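Local coordinates for protein dephospho-CoA kinase (Mycobacterium paratuberculosis, PDB 6N39) that probably phosphorylates the 3'-hydroxyl of dephospho-CoA with ATP, the last step of coenzyme A synthesis, and carries a C-terminal UPF0157 (GrpB-family) domain, at residues A[233-236]-A[237-241]; A[288-292]-A[293-297]; A[93-96]-A[97-101]; A[35-39]-A[40-44]. All coordinates share one frame; numbering follows the deposited sequence.

Contact 1 (A[233-236]-A[237-241]); sequences QRIV and NRLKT
Gln233 and Asn237, one turn apart on the amphipathic helix 228-243 of the UPF0157 (GrpB) region, join their side-chain amides. Gln233 NE2 donates to Asn237 OD1 over 3.0 Å, but the bond is bent, 138° at the hydrogen. OD1 lies close to the amide plane of Gln233, whereas NE2 stands above the carbonyl plane of Asn237, the two amides being turned 44° against each other. Gln233 reaches this place because its CG is anti to the backbone N (chi1 -168°) and the chain then bends at chi2, which folds the amide along the helix toward the next turn. On the buried side Ile235 and Leu239 lie side by side and point the same way, with Ile235 CG2 3.7 Å from Leu239 CD1. Both pack on Ile272 of strand 270-276 and on Tyr294, so this stripe of the helix covers the mixed sheet. Next to it, the CG1 branch of Val236 runs alongside the aliphatic part of Lys240, 4.0 Å from its CD. Arg238 passes obliquely by Ile235 on its way to a salt bridge with Asp178 and a bond to Phe132 O, while Arg234 bonds to Ala175 O and makes only a long, weak ion pair with Asp178. Beneath these side chains the i to i+4 backbone bonds are all made from Asn237 N to Gln233 O through Lys240 N to Val236 O, among them Leu239 N to Ile235 O at 2.9 Å.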
ATOM      1  N   GLN A 233       3.125   4.939  -6.301  1.00 31.55           N
ATOM      2  CA  GLN A 233       3.912   3.727  -6.540  1.00 33.29           C
ATOM      3  C   GLN A 233       3.622   2.685  -5.466  1.00 33.51           C
ATOM      4  O   GLN A 233       3.491   1.488  -5.768  1.00 32.64           O
ATOM      5  CB  GLN A 233       5.409   4.043  -6.588  1.00 41.11           C
ATOM      6  CG  GLN A 233       6.270   2.878  -7.113  1.00 42.96           C
ATOM      7  CD  GLN A 233       5.870   2.456  -8.534  1.00 52.45           C
ATOM      8  OE1 GLN A 233       6.005   3.232  -9.482  1.00 61.15           O
ATOM      9  NE2 GLN A 233       5.372   1.227  -8.679  1.00 44.79           N
ATOM     10  N   ARG A 234       3.490   3.121  -4.206  1.00 31.12           N
ATOM     11  CA  ARG A 234       3.128   2.156  -3.166  1.00 34.58           C
ATOM     12  C   ARG A 234       1.795   1.501  -3.490  1.00 37.28           C
ATOM     13  O   ARG A 234       1.648   0.274  -3.362  1.00 31.34           O
ATOM     14  CB  ARG A 234       3.072   2.820  -1.788  1.00 30.67           C
ATOM     15  CG  ARG A 234       4.426   3.268  -1.320  1.00 42.18           C
ATOM     16  CD  ARG A 234       4.402   3.660   0.137  1.00 44.47           C
ATOM     17  NE  ARG A 234       3.773   4.943   0.365  1.00 38.46           N
ATOM     18  CZ  ARG A 234       4.423   6.104   0.395  1.00 45.77           C
ATOM     19  NH1 ARG A 234       5.734   6.150   0.204  1.00 40.12           N
ATOM     20  NH2 ARG A 234       3.760   7.226   0.632  1.00 46.65           N
ATOM     21  N   ILE A 235       0.832   2.300  -3.966  1.00 29.12           N
ATOM     22  CA  ILE A 235      -0.499   1.766  -4.255  1.00 29.06           C
ATOM     23  C   ILE A 235      -0.454   0.801  -5.448  1.00 29.59           C
ATOM     24  O   ILE A 235      -1.041  -0.286  -5.412  1.00 28.69           O
ATOM     25  CB  ILE A 235      -1.489   2.922  -4.492  1.00 31.72           C
ATOM     26  CG1 ILE A 235      -1.667   3.745  -3.211  1.00 31.12           C
ATOM     27  CG2 ILE A 235      -2.822   2.379  -5.012  1.00 27.47           C
ATOM     28  CD1 ILE A 235      -2.273   5.172  -3.441  1.00 29.96           C
ATOM     29  N   VAL A 236       0.222   1.203  -6.523  1.00 30.40           N
ATOM     30  CA  VAL A 236       0.357   0.371  -7.717  1.00 31.04           C
ATOM     31  C   VAL A 236       0.955  -0.981  -7.355  1.00 34.32           C
ATOM     32  O   VAL A 236       0.451  -2.027  -7.778  1.00 32.19           O
ATOM     33  CB  VAL A 236       1.212   1.087  -8.783  1.00 31.02           C
ATOM     34  CG1 VAL A 236       1.672   0.085  -9.870  1.00 30.17           C
ATOM     35  CG2 VAL A 236       0.438   2.261  -9.416  1.00 30.89           C
ATOM     36  N   ASN A 237       2.041  -0.982  -6.567  1.00 31.58           N
ATOM     37  CA  ASN A 237       2.664  -2.246  -6.181  1.00 33.67           C
ATOM     38  C   ASN A 237       1.702  -3.102  -5.371  1.00 35.24           C
ATOM     39  O   ASN A 237       1.581  -4.316  -5.600  1.00 32.34           O
ATOM     40  CB  ASN A 237       3.946  -1.988  -5.379  1.00 27.77           C
ATOM     41  CG  ASN A 237       5.072  -1.429  -6.231  1.00 33.92           C
ATOM     42  OD1 ASN A 237       5.010  -1.458  -7.461  1.00 31.21           O
ATOM     43  ND2 ASN A 237       6.119  -0.922  -5.575  1.00 29.23           N
ATOM     44  N   ARG A 238       1.024  -2.479  -4.393  1.00 27.68           N
ATOM     45  CA  ARG A 238       0.079  -3.198  -3.540  1.00 29.92           C
ATOM     46  C   ARG A 238      -1.035  -3.844  -4.362  1.00 30.79           C
ATOM     47  O   ARG A 238      -1.435  -4.992  -4.110  1.00 30.24           O
ATOM     48  CB  ARG A 238      -0.505  -2.227  -2.502  1.00 27.37           C
ATOM     49  CG  ARG A 238      -1.603  -2.809  -1.619  1.00 29.55           C
ATOM     50  CD  ARG A 238      -2.183  -1.737  -0.633  1.00 28.44           C
ATOM     51  NE  ARG A 238      -1.120  -1.119   0.167  1.00 29.49           N
ATOM     52  CZ  ARG A 238      -0.957   0.194   0.341  1.00 33.68           C
ATOM     53  NH1 ARG A 238      -1.836   1.069  -0.171  1.00 28.29           N
ATOM     54  NH2 ARG A 238       0.078   0.630   1.056  1.00 32.07           N
ATOM     55  N   LEU A 239      -1.529  -3.131  -5.365  1.00 26.37           N
ATOM     56  CA  LEU A 239      -2.625  -3.648  -6.171  1.00 27.11           C
ATOM     57  C   LEU A 239      -2.141  -4.723  -7.148  1.00 34.94           C
ATOM     58  O   LEU A 239      -2.861  -5.694  -7.400  1.00 29.81           O
ATOM     59  CB  LEU A 239      -3.319  -2.505  -6.921  1.00 27.69           C
ATOM     60  CG  LEU A 239      -4.055  -1.431  -6.093  1.00 32.36           C
ATOM     61  CD1 LEU A 239      -4.513  -0.236  -6.981  1.00 26.62           C
ATOM     62  CD2 LEU A 239      -5.250  -2.026  -5.386  1.00 29.65           C
ATOM     63  N   LYS A 240      -0.926  -4.588  -7.690  1.00 30.04           N
ATOM     64  CA  LYS A 240      -0.369  -5.668  -8.511  1.00 35.14           C
ATOM     65  C   LYS A 240      -0.283  -6.963  -7.709  1.00 37.14           C
ATOM     66  O   LYS A 240      -0.728  -8.036  -8.162  1.00 33.06           O
ATOM     67  CB  LYS A 240       1.016  -5.266  -9.042  1.00 32.40           C
ATOM     68  CG  LYS A 240       0.957  -4.252 -10.203  1.00 33.42           C
ATOM     69  CD  LYS A 240       2.356  -3.791 -10.630  1.00 36.29           C
ATOM     70  CE  LYS A 240       3.212  -4.914 -11.249  1.00 40.75           C
ATOM     71  NZ  LYS A 240       2.758  -5.352 -12.586  1.00 42.96           N
ATOM     72  N   THR A 241       0.259  -6.867  -6.491  1.00 30.52           N
ATOM     73  CA  THR A 241       0.376  -8.045  -5.643  1.00 29.82           C
ATOM     74  C   THR A 241      -0.992  -8.620  -5.314  1.00 37.54           C
ATOM     75  O   THR A 241      -1.183  -9.841  -5.365  1.00 30.06           O
ATOM     76  CB  THR A 241       1.139  -7.698  -4.360  1.00 32.01           C
ATOM     77  OG1 THR A 241       2.488  -7.371  -4.712  1.00 36.86           O
ATOM     78  CG2 THR A 241       1.152  -8.893  -3.395  1.00 32.08           C
TER

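Contact 2 (A[288-292]-A[293-297]); sequences PLLAA and GYPRL
Leu290 and Pro295 meet across the turn that ends helix 286-291: Leu290 CD1 rests 3.9 Å from Pro295 CG, the two side chains crossing at about a right angle. A chi1 of 179° sends the leucine CG forward to the residues that follow the helix, and the bend at chi2 (65°) puts CD1 on the proline ring. Tyr294 packs on the inner side. Ala292 CB lies 4.2 Å from Tyr294 CD1, and Leu289 CB is a looser neighbour of Tyr294 CB at 4.5 Å. Leu289 and Tyr294 both continue onto Leu239, so the helix end lies against helix 228-243 and strand 339-345. Around the tyrosine ring the polar atoms begin. Leu289 O sits at its edge, in the ring plane, while Ala292 O approaches CE1 obliquely to 3.2 Å. The far end of the ring, OH, is met by Arg238. The backbone closes the turn with two bonds: Tyr294 N gives its hydrogen to Leu289 O at 2.9 Å, and Gly293 N gives its own to Leu290 O at 3.0 Å, from well above that carbonyl plane. Gly293 has a positive phi of 114°, where a CB would clash with Ala292 O. Beyond it the chain extends and pairs with strand 328-331, Pro295 bonding to Ala331 through the backbone. The 6→1 bond from Tyr294 and the 5→2 bond from Gly293, with positive phi at the glycine, are a Schellman motif at a helix C-terminus, and Leu289 with Tyr294 is its usual hydrophobic pair.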
ATOM      1  N   PRO A 288      -9.765 -10.152  -2.712  1.00 33.95           N
ATOM      2  CA  PRO A 288      -8.361  -9.748  -2.517  1.00 37.69           C
ATOM      3  C   PRO A 288      -8.189  -8.235  -2.459  1.00 34.53           C
ATOM      4  O   PRO A 288      -7.312  -7.758  -1.732  1.00 33.47           O
ATOM      5  CB  PRO A 288      -7.611 -10.386  -3.701  1.00 38.59           C
ATOM      6  CG  PRO A 288      -8.635 -10.887  -4.651  1.00 37.02           C
ATOM      7  CD  PRO A 288      -9.960 -10.975  -3.926  1.00 36.12           C
ATOM      8  N   LEU A 289      -9.017  -7.453  -3.156  1.00 32.39           N
ATOM      9  CA  LEU A 289      -8.891  -6.005  -3.027  1.00 33.28           C
ATOM     10  C   LEU A 289      -9.386  -5.530  -1.661  1.00 34.88           C
ATOM     11  O   LEU A 289      -8.800  -4.614  -1.071  1.00 29.29           O
ATOM     12  CB  LEU A 289      -9.637  -5.293  -4.161  1.00 31.60           C
ATOM     13  CG  LEU A 289      -8.972  -5.427  -5.545  1.00 39.45           C
ATOM     14  CD1 LEU A 289      -9.675  -4.585  -6.593  1.00 35.44           C
ATOM     15  CD2 LEU A 289      -7.493  -5.074  -5.505  1.00 38.40           C
ATOM     16  N   LEU A 290     -10.451  -6.144  -1.139  1.00 31.85           N
ATOM     17  CA  LEU A 290     -10.916  -5.811   0.204  1.00 33.99           C
ATOM     18  C   LEU A 290      -9.845  -6.127   1.248  1.00 39.24           C
ATOM     19  O   LEU A 290      -9.563  -5.306   2.128  1.00 32.81           O
ATOM     20  CB  LEU A 290     -12.220  -6.561   0.513  1.00 32.26           C
ATOM     21  CG  LEU A 290     -12.836  -6.342   1.905  1.00 44.99           C
ATOM     22  CD1 LEU A 290     -13.281  -4.899   2.109  1.00 35.80           C
ATOM     23  CD2 LEU A 290     -14.009  -7.309   2.166  1.00 39.67           C
ATOM     24  N   ALA A 291      -9.216  -7.312   1.150  1.00 32.91           N
ATOM     25  CA  ALA A 291      -8.127  -7.634   2.064  1.00 31.32           C
ATOM     26  C   ALA A 291      -6.980  -6.643   1.924  1.00 36.81           C
ATOM     27  O   ALA A 291      -6.286  -6.366   2.904  1.00 34.58           O
ATOM     28  CB  ALA A 291      -7.613  -9.067   1.827  1.00 34.36           C
ATOM     29  N   ALA A 292      -6.772  -6.086   0.728  1.00 30.83           N
ATOM     30  CA  ALA A 292      -5.694  -5.120   0.548  1.00 31.48           C
ATOM     31  C   ALA A 292      -6.089  -3.698   0.937  1.00 29.94           C
ATOM     32  O   ALA A 292      -5.248  -2.799   0.829  1.00 34.99           O
ATOM     33  CB  ALA A 292      -5.198  -5.133  -0.900  1.00 28.12           C
ATOM     34  N   GLY A 293      -7.328  -3.470   1.375  1.00 29.44           N
ATOM     35  CA  GLY A 293      -7.738  -2.182   1.901  1.00 30.51           C
ATOM     36  C   GLY A 293      -8.773  -1.406   1.096  1.00 36.55           C
ATOM     37  O   GLY A 293      -9.003  -0.226   1.399  1.00 33.13           O
ATOM     38  N   TYR A 294      -9.439  -2.028   0.119  1.00 32.54           N
ATOM     39  CA  TYR A 294     -10.243  -1.301  -0.870  1.00 29.37           C
ATOM     40  C   TYR A 294     -11.617  -1.940  -1.044  1.00 29.62           C
ATOM     41  O   TYR A 294     -11.790  -2.840  -1.878  1.00 30.82           O
ATOM     42  CB  TYR A 294      -9.514  -1.253  -2.219  1.00 31.50           C
ATOM     43  CG  TYR A 294      -8.114  -0.671  -2.148  1.00 30.55           C
ATOM     44  CD1 TYR A 294      -7.008  -1.481  -1.857  1.00 28.49           C
ATOM     45  CD2 TYR A 294      -7.896   0.683  -2.398  1.00 27.17           C
ATOM     46  CE1 TYR A 294      -5.727  -0.947  -1.774  1.00 29.39           C
ATOM     47  CE2 TYR A 294      -6.629   1.224  -2.341  1.00 29.35           C
ATOM     48  CZ  TYR A 294      -5.545   0.414  -2.026  1.00 33.69           C
ATOM     49  OH  TYR A 294      -4.293   0.986  -1.944  1.00 29.62           O
ATOM     50  N   PRO A 295     -12.620  -1.509  -0.272  1.00 26.10           N
ATOM     51  CA  PRO A 295     -13.986  -1.989  -0.514  1.00 29.10           C
ATOM     52  C   PRO A 295     -14.478  -1.561  -1.893  1.00 36.23           C
ATOM     53  O   PRO A 295     -14.067  -0.531  -2.437  1.00 29.71           O
ATOM     54  CB  PRO A 295     -14.816  -1.321   0.602  1.00 27.59           C
ATOM     55  CG  PRO A 295     -13.802  -1.028   1.712  1.00 30.23           C
ATOM     56  CD  PRO A 295     -12.514  -0.696   0.956  1.00 25.31           C
ATOM     57  N   ARG A 296     -15.419  -2.339  -2.426  1.00 31.72           N
ATOM     58  CA  ARG A 296     -16.051  -2.004  -3.698  1.00 35.35           C
ATOM     59  C   ARG A 296     -17.238  -1.057  -3.504  1.00 31.90           C
ATOM     60  O   ARG A 296     -17.977  -1.159  -2.524  1.00 33.37           O
ATOM     61  CB  ARG A 296     -16.524  -3.268  -4.408  1.00 32.96           C
ATOM     62  CG  ARG A 296     -17.180  -2.968  -5.781  1.00 32.31           C
ATOM     63  CD  ARG A 296     -17.035  -4.138  -6.731  1.00 35.38           C
ATOM     64  NE  ARG A 296     -18.136  -5.090  -6.583  1.00 37.83           N
ATOM     65  CZ  ARG A 296     -18.277  -6.183  -7.335  1.00 46.60           C
ATOM     66  NH1 ARG A 296     -17.362  -6.472  -8.286  1.00 31.73           N
ATOM     67  NH2 ARG A 296     -19.328  -6.982  -7.131  1.00 39.67           N
ATOM     68  N   LEU A 297     -17.411  -0.118  -4.440  1.00 26.76           N
ATOM     69  CA  LEU A 297     -18.646   0.665  -4.525  1.00 32.44           C
ATOM     70  C   LEU A 297     -19.627  -0.141  -5.365  1.00 36.19           C
ATOM     71  O   LEU A 297     -19.490  -0.229  -6.590  1.00 33.47           O
ATOM     72  CB  LEU A 297     -18.389   2.046  -5.126  1.00 31.98           C
ATOM     73  CG  LEU A 297     -17.489   2.848  -4.176  1.00 42.87           C
ATOM     74  CD1 LEU A 297     -16.763   3.963  -4.878  1.00 50.79           C
ATOM     75  CD2 LEU A 297     -18.336   3.402  -3.037  1.00 40.64           C
TER

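Contact 3 (A[93-96]-A[97-101]); sequences GIVH and PLVGA
Helix 87-109 of the kinase domain is kinked at Pro97, whose nitrogen has no hydrogen to return to the preceding turn. Its ring occupies that place instead: Pro97 CG lies 3.3 Å and Pro97 CD 3.2 Å from Gly93 O. Regular bonding resumes at Val99. Val99 N donates to Val95 O at 3.0 Å, an almost straight bond of 164°, and Gly100 N donates to His96 O at 2.9 Å. Over the first of these bonds the two valines cross obliquely, Val95 CG1 coming to 3.9 Å from Val99 CG2. Val95 offers the branch anti to its own nitrogen (chi1 169°) and Val99 the other branch, which also leans on Val95 O. On the neighbouring flank Leu98 bends back across the kink; its CD1 approaches Ile94 O to 3.3 Å and lies more loosely by Ile94 CG2. Ile94 in turn packs on Ala56 and Leu57 of helix 52-61. Carbon-to-carbonyl contacts thus fill the kink, where two i to i+4 bonds are absent: the Pro97 ring stands against Gly93 O in place of the N-H that proline cannot supply, and at Ile94 O the Leu98 side chain lies where Leu98 N has drawn away, about 4.0 Å from that oxygen.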
ATOM      1  N   GLY A  93      12.824 -26.491   7.574  1.00 76.00           N
ATOM      2  CA  GLY A  93      11.730 -27.449   7.565  1.00 77.14           C
ATOM      3  C   GLY A  93      11.231 -27.775   8.956  1.00 72.10           C
ATOM      4  O   GLY A  93      10.057 -28.115   9.137  1.00 70.34           O
ATOM      5  N   ILE A  94      12.107 -27.672   9.955  1.00 69.97           N
ATOM      6  CA  ILE A  94      11.672 -27.876  11.335  1.00 69.85           C
ATOM      7  C   ILE A  94      10.971 -26.635  11.879  1.00 66.71           C
ATOM      8  O   ILE A  94       9.877 -26.717  12.451  1.00 68.70           O
ATOM      9  CB  ILE A  94      12.867 -28.273  12.219  1.00 72.67           C
ATOM     10  CG1 ILE A  94      13.317 -29.696  11.894  1.00 76.37           C
ATOM     11  CG2 ILE A  94      12.501 -28.125  13.693  1.00 72.18           C
ATOM     12  CD1 ILE A  94      14.487 -30.172  12.730  1.00 80.00           C
ATOM     13  N   VAL A  95      11.583 -25.465  11.697  1.00 67.33           N
ATOM     14  CA  VAL A  95      11.188 -24.288  12.466  1.00 58.60           C
ATOM     15  C   VAL A  95      10.010 -23.566  11.817  1.00 63.46           C
ATOM     16  O   VAL A  95       9.074 -23.142  12.506  1.00 55.86           O
ATOM     17  CB  VAL A  95      12.394 -23.348  12.649  1.00 64.09           C
ATOM     18  CG1 VAL A  95      11.949 -21.997  13.213  1.00 63.74           C
ATOM     19  CG2 VAL A  95      13.425 -23.990  13.560  1.00 62.55           C
ATOM     20  N   HIS A  96      10.036 -23.400  10.493  1.00 64.01           N
ATOM     21  CA  HIS A  96       9.028 -22.561   9.849  1.00 64.65           C
ATOM     22  C   HIS A  96       7.605 -23.097  10.000  1.00 57.18           C
ATOM     23  O   HIS A  96       6.701 -22.281  10.249  1.00 52.38           O
ATOM     24  CB  HIS A  96       9.393 -22.346   8.371  1.00 72.31           C
ATOM     25  CG  HIS A  96      10.593 -21.466   8.168  1.00 84.76           C
ATOM     26  ND1 HIS A  96      11.023 -21.064   6.920  1.00 89.74           N
ATOM     27  CD2 HIS A  96      11.457 -20.916   9.056  1.00 83.32           C
ATOM     28  CE1 HIS A  96      12.100 -20.308   7.048  1.00 89.59           C
ATOM     29  NE2 HIS A  96      12.383 -20.200   8.334  1.00 85.05           N
ATOM     30  N   PRO A  97       7.327 -24.400   9.876  1.00 56.57           N
ATOM     31  CA  PRO A  97       5.944 -24.847  10.123  1.00 53.56           C
ATOM     32  C   PRO A  97       5.480 -24.580  11.544  1.00 57.42           C
ATOM     33  O   PRO A  97       4.307 -24.254  11.754  1.00 57.53           O
ATOM     34  CB  PRO A  97       5.995 -26.346   9.807  1.00 57.71           C
ATOM     35  CG  PRO A  97       7.162 -26.491   8.856  1.00 60.73           C
ATOM     36  CD  PRO A  97       8.167 -25.493   9.349  1.00 59.08           C
ATOM     37  N   LEU A  98       6.373 -24.700  12.531  1.00 56.74           N
ATOM     38  CA  LEU A  98       5.992 -24.425  13.912  1.00 51.83           C
ATOM     39  C   LEU A  98       5.656 -22.952  14.101  1.00 52.77           C
ATOM     40  O   LEU A  98       4.683 -22.614  14.793  1.00 53.35           O
ATOM     41  CB  LEU A  98       7.115 -24.850  14.858  1.00 49.63           C
ATOM     42  CG  LEU A  98       7.519 -26.324  14.793  1.00 56.96           C
ATOM     43  CD1 LEU A  98       8.807 -26.553  15.551  1.00 58.50           C
ATOM     44  CD2 LEU A  98       6.410 -27.197  15.349  1.00 58.01           C
ATOM     45  N   VAL A  99       6.440 -22.067  13.477  1.00 54.19           N
ATOM     46  CA  VAL A  99       6.137 -20.638  13.505  1.00 50.97           C
ATOM     47  C   VAL A  99       4.788 -20.364  12.848  1.00 52.24           C
ATOM     48  O   VAL A  99       3.978 -19.583  13.362  1.00 46.62           O
ATOM     49  CB  VAL A  99       7.263 -19.839  12.826  1.00 46.11           C
ATOM     50  CG1 VAL A  99       6.879 -18.371  12.737  1.00 45.02           C
ATOM     51  CG2 VAL A  99       8.568 -20.000  13.586  1.00 52.83           C
ATOM     52  N   GLY A 100       4.535 -20.986  11.692  1.00 50.69           N
ATOM     53  CA  GLY A 100       3.257 -20.787  11.021  1.00 53.88           C
ATOM     54  C   GLY A 100       2.082 -21.238  11.867  1.00 50.62           C
ATOM     55  O   GLY A 100       1.064 -20.544  11.962  1.00 52.03           O
ATOM     56  N   ALA A 101       2.214 -22.401  12.509  1.00 53.70           N
ATOM     57  CA  ALA A 101       1.147 -22.888  13.376  1.00 54.43           C
ATOM     58  C   ALA A 101       0.904 -21.935  14.535  1.00 52.74           C
ATOM     59  O   ALA A 101      -0.251 -21.633  14.867  1.00 54.55           O
ATOM     60  CB  ALA A 101       1.478 -24.287  13.894  1.00 54.88           C
TER

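Contact 4 (A[35-39]-A[40-44]); sequences VIVDG and DVIAR
Val41 CG2 sits over one face of the Asp38 carboxylate, 3.4 Å from Asp38 CG and touching OD2 as well, the two side chains crossing at about a right angle. Two backbone N-H groups converge on the other oxygen, OD1. Val41 N donates from the same side as its methyl group, above the carboxylate plane, over 3.2 Å and nearly straight at 165°; Asp40 N lies near that plane, and its bond, equally long, is bent and weak. With chi1 at -173°, Asp38 turns its carboxylate away from its own nitrogen and forward over the start of helix 39-45. The backbone of the same residue takes part too: Ile42 N reaches Asp38 O at 3.0 Å, and Ala43 N follows to Gly39 O. Behind the cap Val37 CG1 lies 4.1 Å from Ile42 CD1, and both residues pack on helix 87-109. Strand 35-38 is an outer strand of the five-stranded parallel sheet, pairing with strand 115-119, and its axis makes 64° with that of the helix. Asp38 lies about 5 Å, side chain to side chain, from Ser23 of the predicted ATP-binding loop. The arrangement is an aspartate N-cap at a strand-to-helix junction beside the P-loop of a P-loop kinase fold.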
ATOM      1  N   VAL A  35      -3.022  -6.458  17.972  1.00 38.14           N
ATOM      2  CA  VAL A  35      -2.438  -7.794  18.105  1.00 38.77           C
ATOM      3  C   VAL A  35      -1.066  -7.782  17.445  1.00 43.12           C
ATOM      4  O   VAL A  35      -0.953  -7.494  16.245  1.00 41.13           O
ATOM      5  CB  VAL A  35      -3.333  -8.864  17.462  1.00 41.65           C
ATOM      6  CG1 VAL A  35      -2.631 -10.221  17.465  1.00 39.70           C
ATOM      7  CG2 VAL A  35      -4.671  -8.933  18.190  1.00 45.57           C
ATOM      8  N   ILE A  36      -0.028  -8.124  18.212  1.00 37.88           N
ATOM      9  CA  ILE A  36       1.357  -8.084  17.739  1.00 37.38           C
ATOM     10  C   ILE A  36       1.791  -9.478  17.289  1.00 39.76           C
ATOM     11  O   ILE A  36       1.857 -10.405  18.102  1.00 42.88           O
ATOM     12  CB  ILE A  36       2.310  -7.572  18.834  1.00 43.15           C
ATOM     13  CG1 ILE A  36       1.849  -6.212  19.397  1.00 42.06           C
ATOM     14  CG2 ILE A  36       3.748  -7.539  18.290  1.00 44.28           C
ATOM     15  CD1 ILE A  36       1.455  -5.180  18.341  1.00 39.55           C
ATOM     16  N   VAL A  37       2.151  -9.627  16.014  1.00 36.62           N
ATOM     17  CA  VAL A  37       2.770 -10.849  15.515  1.00 44.06           C
ATOM     18  C   VAL A  37       4.243 -10.550  15.262  1.00 48.52           C
ATOM     19  O   VAL A  37       4.593  -9.827  14.320  1.00 48.67           O
ATOM     20  CB  VAL A  37       2.074 -11.376  14.251  1.00 40.19           C
ATOM     21  CG1 VAL A  37       2.814 -12.594  13.708  1.00 42.40           C
ATOM     22  CG2 VAL A  37       0.639 -11.734  14.576  1.00 41.15           C
ATOM     23  N   ASP A  38       5.113 -11.122  16.089  1.00 45.36           N
ATOM     24  CA  ASP A  38       6.554 -10.883  16.027  1.00 43.76           C
ATOM     25  C   ASP A  38       7.229 -12.201  15.657  1.00 47.99           C
ATOM     26  O   ASP A  38       7.375 -13.093  16.500  1.00 55.38           O
ATOM     27  CB  ASP A  38       7.050 -10.326  17.362  1.00 56.00           C
ATOM     28  CG  ASP A  38       8.508  -9.881  17.320  1.00 63.23           C
ATOM     29  OD1 ASP A  38       9.331 -10.545  16.664  1.00 61.58           O
ATOM     30  OD2 ASP A  38       8.827  -8.862  17.967  1.00 66.19           O
ATOM     31  N   GLY A  39       7.646 -12.318  14.394  1.00 48.87           N
ATOM     32  CA  GLY A  39       8.181 -13.581  13.910  1.00 53.15           C
ATOM     33  C   GLY A  39       9.417 -14.041  14.661  1.00 61.05           C
ATOM     34  O   GLY A  39       9.601 -15.239  14.899  1.00 61.49           O
ATOM     35  N   ASP A  40      10.285 -13.102  15.045  1.00 62.34           N
ATOM     36  CA  ASP A  40      11.496 -13.491  15.766  1.00 73.47           C
ATOM     37  C   ASP A  40      11.161 -14.004  17.159  1.00 65.41           C
ATOM     38  O   ASP A  40      11.747 -14.989  17.625  1.00 76.95           O
ATOM     39  CB  ASP A  40      12.467 -12.313  15.845  1.00 81.80           C
ATOM     40  CG  ASP A  40      13.075 -11.964  14.498  1.00 89.93           C
ATOM     41  OD1 ASP A  40      12.881 -12.730  13.527  1.00 94.31           O
ATOM     42  OD2 ASP A  40      13.751 -10.918  14.411  1.00 93.47           O
ATOM     43  N   VAL A  41      10.201 -13.365  17.825  1.00 64.00           N
ATOM     44  CA  VAL A  41       9.768 -13.824  19.142  1.00 63.76           C
ATOM     45  C   VAL A  41       9.199 -15.232  19.052  1.00 67.31           C
ATOM     46  O   VAL A  41       9.517 -16.106  19.865  1.00 71.59           O
ATOM     47  CB  VAL A  41       8.742 -12.844  19.732  1.00 62.93           C
ATOM     48  CG1 VAL A  41       8.033 -13.464  20.937  1.00 60.60           C
ATOM     49  CG2 VAL A  41       9.431 -11.549  20.113  1.00 70.49           C
ATOM     50  N   ILE A  42       8.350 -15.472  18.053  1.00 63.93           N
ATOM     51  CA  ILE A  42       7.709 -16.775  17.919  1.00 64.47           C
ATOM     52  C   ILE A  42       8.738 -17.842  17.565  1.00 61.71           C
ATOM     53  O   ILE A  42       8.671 -18.981  18.054  1.00 72.75           O
ATOM     54  CB  ILE A  42       6.574 -16.673  16.882  1.00 63.07           C
ATOM     55  CG1 ILE A  42       5.486 -15.732  17.416  1.00 56.21           C
ATOM     56  CG2 ILE A  42       6.018 -18.047  16.548  1.00 55.46           C
ATOM     57  CD1 ILE A  42       4.534 -15.192  16.363  1.00 52.14           C
ATOM     58  N   ALA A  43       9.721 -17.486  16.732  1.00 60.81           N
ATOM     59  CA  ALA A  43      10.792 -18.415  16.393  1.00 67.75           C
ATOM     60  C   ALA A  43      11.607 -18.790  17.621  1.00 72.37           C
ATOM     61  O   ALA A  43      11.982 -19.957  17.789  1.00 77.23           O
ATOM     62  CB  ALA A  43      11.696 -17.812  15.318  1.00 72.36           C
ATOM     63  N   ARG A  44      11.906 -17.816  18.489  1.00 76.29           N
ATOM     64  CA  ARG A  44      12.621 -18.165  19.717  1.00 75.75           C
ATOM     65  C   ARG A  44      11.733 -18.973  20.656  1.00 75.87           C
ATOM     66  O   ARG A  44      12.236 -19.828  21.392  1.00 85.38           O
ATOM     67  CB  ARG A  44      13.152 -16.909  20.412  1.00 65.78           C
TER

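How the contacts relate
The four contacts form two pairs, one in each part of the chain. Contacts 1 and 2 touch within the GrpB-family region, their centres 13 Å apart: Arg238 NH1 probably bonds to Tyr294 OH at 3.0 Å, and Leu239 CD2 packs on Leu289 CD2 at 3.8 Å. Contacts 3 and 4 meet in the kinase domain, centres 12 Å apart, where Val99 CG1 lies 3.9 Å from Ile42 CG2. Between the pairs nothing touches; the nearest atoms of contacts 2 and 4 remain about 14 Å apart. Only contact 4 lies near the predicted ATP site, through the Asp38 side chain, which does not touch it; contacts 1, 2 and 3 lie away from it.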